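Local coordinates for aminofutalosine deaminase (Helicobacter pylori, PDB 7LKK) that deaminates aminofutalosine in the menaquinone pathway, using a metal-dependent active site of the amidohydrolase superfamily, at the interface of chains A and B. Residues are numbered along the deposited sequence; one frame, centred on the assembly and turned at random. Chains: chain A/B, Aminofutalosine deaminase.

The interface of chains A and B. Residues chain A 88-89, 91-93, 305; chain B 400, 403-404, 407-408.
B:Gln400 clasps the backbone of A:Tyr93 with both ends of its side-chain amide. B:Gln400 NE2 donates almost straight to A:Tyr93 O (2.8 Å), which lies in the amide plane, while its OE1 receives A:Tyr93 N (3.0 Å) from above the carbonyl plane. A bend at chi2 (-83°) curls the glutamine toward this backbone. OE1 of B:Gln400 also accepts B:Gln404 NE2 (3.1 Å), in the carbonyl plane, so two donors grip it. B:Gln404 sets its amide obliquely over the CD2/CE2 rim of the A:Tyr93 ring, on the face away from A:Leu305, the planes 25° apart. Packing is tight here: B:Leu407 CD1 touches CD2 of A:Tyr93 (3.5 Å) and meets A:Leu305 CD2 tip to tip (3.7 Å). A:Leu305 CD1 and A:Phe91 O lie over opposite faces of the ring, so chain A flanks it while chain B packs along its CD2/CE2 side. Looser contacts surround this cluster. The A:Asp92 carboxylate merely stacks on the B:Gln400 amide. NE2 of B:His408 comes within 2.8 Å of A:Lys88 O, at best a strongly bent hydrogen bond because the oxygen lies out of the ring plane; NE2 also bonds weakly to B:Gln404 OE1 at the ring edge. The patch joins a loop preceding helix 96-106 and the end of helix 300-305 in chain A to helix 401-408 of chain B and B:Gln400 just ahead of it, and recurs across the two-fold of the deposited assembly, possibly the biological dimer.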
loop_
_atom_site.group_PDB
_atom_site.type_symbol
_atom_site.label_atom_id
_atom_site.label_comp_id
_atom_site.label_asym_id
_atom_site.label_seq_id
_atom_site.Cartn_x
_atom_site.Cartn_y
_atom_site.Cartn_z
ATOM N N LYS A 88 8.535 -6.079 -14.972
ATOM C CA LYS A 88 8.821 -5.153 -13.878
ATOM C C LYS A 88 8.583 -3.721 -14.335
ATOM O O LYS A 88 7.661 -3.070 -13.838
ATOM C CB LYS A 88 10.248 -5.346 -13.362
ATOM C CG LYS A 88 10.580 -6.774 -12.964
ATOM C CD LYS A 88 10.616 -6.933 -11.454
ATOM C CE LYS A 88 11.125 -8.308 -11.060
ATOM N NZ LYS A 88 10.356 -9.391 -11.728
ATOM N N ALA A 89 9.370 -3.211 -15.285
ATOM C CA ALA A 89 9.222 -1.845 -15.776
ATOM C C ALA A 89 9.107 -1.802 -17.297
ATOM O O ALA A 89 9.442 -0.791 -17.920
ATOM C CB ALA A 89 10.382 -0.971 -15.307
ATOM N N PHE A 91 6.355 -1.767 -18.982
ATOM C CA PHE A 91 5.152 -1.042 -19.360
ATOM C C PHE A 91 5.079 0.284 -18.615
ATOM O O PHE A 91 5.523 0.397 -17.469
ATOM C CB PHE A 91 3.887 -1.870 -19.074
ATOM C CG PHE A 91 3.900 -3.244 -19.691
ATOM C CD1 PHE A 91 4.472 -3.460 -20.934
ATOM C CD2 PHE A 91 3.330 -4.319 -19.029
ATOM C CE1 PHE A 91 4.482 -4.724 -21.502
ATOM C CE2 PHE A 91 3.336 -5.585 -19.592
ATOM C CZ PHE A 91 3.913 -5.786 -20.830
ATOM N N ASP A 92 4.528 1.293 -19.285
ATOM C CA ASP A 92 4.381 2.616 -18.696
ATOM C C ASP A 92 3.182 2.664 -17.756
ATOM O O ASP A 92 2.159 2.014 -17.984
ATOM C CB ASP A 92 4.216 3.678 -19.782
ATOM C CG ASP A 92 5.465 3.860 -20.624
ATOM O OD1 ASP A 92 6.542 3.367 -20.226
ATOM O OD2 ASP A 92 5.365 4.502 -21.688
ATOM N N TYR A 93 3.317 3.450 -16.692
ATOM C CA TYR A 93 2.242 3.682 -15.741
ATOM C C TYR A 93 1.929 5.172 -15.676
ATOM O O TYR A 93 2.700 6.012 -16.146
ATOM C CB TYR A 93 2.606 3.151 -14.346
ATOM C CG TYR A 93 2.800 1.651 -14.302
ATOM C CD1 TYR A 93 1.884 0.795 -14.901
ATOM C CD2 TYR A 93 3.902 1.091 -13.671
ATOM C CE1 TYR A 93 2.057 -0.578 -14.869
ATOM C CE2 TYR A 93 4.084 -0.279 -13.630
ATOM C CZ TYR A 93 3.157 -1.109 -14.230
ATOM O OH TYR A 93 3.333 -2.472 -14.192
ATOM N N LEU A 305 -2.309 2.282 -11.029
ATOM C CA LEU A 305 -1.189 2.422 -11.952
ATOM C C LEU A 305 -1.639 2.806 -13.355
ATOM O O LEU A 305 -0.872 3.435 -14.094
ATOM C CB LEU A 305 -0.385 1.124 -12.013
ATOM C CG LEU A 305 0.352 0.681 -10.749
ATOM C CD1 LEU A 305 1.181 -0.561 -11.044
ATOM C CD2 LEU A 305 1.227 1.800 -10.205
ATOM N N GLN B 400 9.424 8.079 -16.949
ATOM C CA GLN B 400 8.908 7.087 -16.017
ATOM C C GLN B 400 9.841 6.831 -14.843
ATOM O O GLN B 400 9.451 6.116 -13.914
ATOM C CB GLN B 400 8.644 5.762 -16.745
ATOM C CG GLN B 400 7.499 5.807 -17.747
ATOM C CD GLN B 400 6.148 5.611 -17.094
ATOM O OE1 GLN B 400 5.968 4.712 -16.274
ATOM N NE2 GLN B 400 5.186 6.450 -17.458
ATOM N N LEU B 403 8.597 7.465 -11.018
ATOM C CA LEU B 403 7.496 6.602 -10.599
ATOM C C LEU B 403 7.934 5.144 -10.519
ATOM O O LEU B 403 7.633 4.449 -9.541
ATOM C CB LEU B 403 6.311 6.759 -11.551
ATOM C CG LEU B 403 5.165 5.754 -11.399
ATOM C CD1 LEU B 403 4.572 5.802 -10.000
ATOM C CD2 LEU B 403 4.095 6.012 -12.449
ATOM N N GLN B 404 8.641 4.663 -11.544
ATOM C CA GLN B 404 9.108 3.280 -11.533
ATOM C C GLN B 404 10.070 3.032 -10.379
ATOM O O GLN B 404 10.078 1.944 -9.792
ATOM C CB GLN B 404 9.769 2.932 -12.869
ATOM C CG GLN B 404 8.842 3.024 -14.075
ATOM C CD GLN B 404 7.868 1.863 -14.169
ATOM O OE1 GLN B 404 8.046 0.831 -13.523
ATOM N NE2 GLN B 404 6.834 2.025 -14.988
ATOM N N LEU B 407 8.014 2.548 -7.307
ATOM C CA LEU B 407 7.245 1.307 -7.324
ATOM C C LEU B 407 8.121 0.097 -7.021
ATOM O O LEU B 407 7.670 -0.853 -6.369
ATOM C CB LEU B 407 6.548 1.134 -8.674
ATOM C CG LEU B 407 5.376 2.075 -8.965
ATOM C CD1 LEU B 407 4.886 1.886 -10.392
ATOM C CD2 LEU B 407 4.243 1.853 -7.972
ATOM N N HIS B 408 9.372 0.103 -7.486
ATOM C CA HIS B 408 10.199 -1.094 -7.438
ATOM C C HIS B 408 11.330 -1.053 -6.420
ATOM O O HIS B 408 11.869 -2.114 -6.091
ATOM C CB HIS B 408 10.791 -1.375 -8.827
ATOM C CG HIS B 408 9.755 -1.572 -9.888
ATOM N ND1 HIS B 408 8.875 -2.632 -9.878
ATOM C CD2 HIS B 408 9.442 -0.834 -10.980
ATOM C CE1 HIS B 408 8.071 -2.545 -10.923
ATOM N NE2 HIS B 408 8.395 -1.463 -11.608
#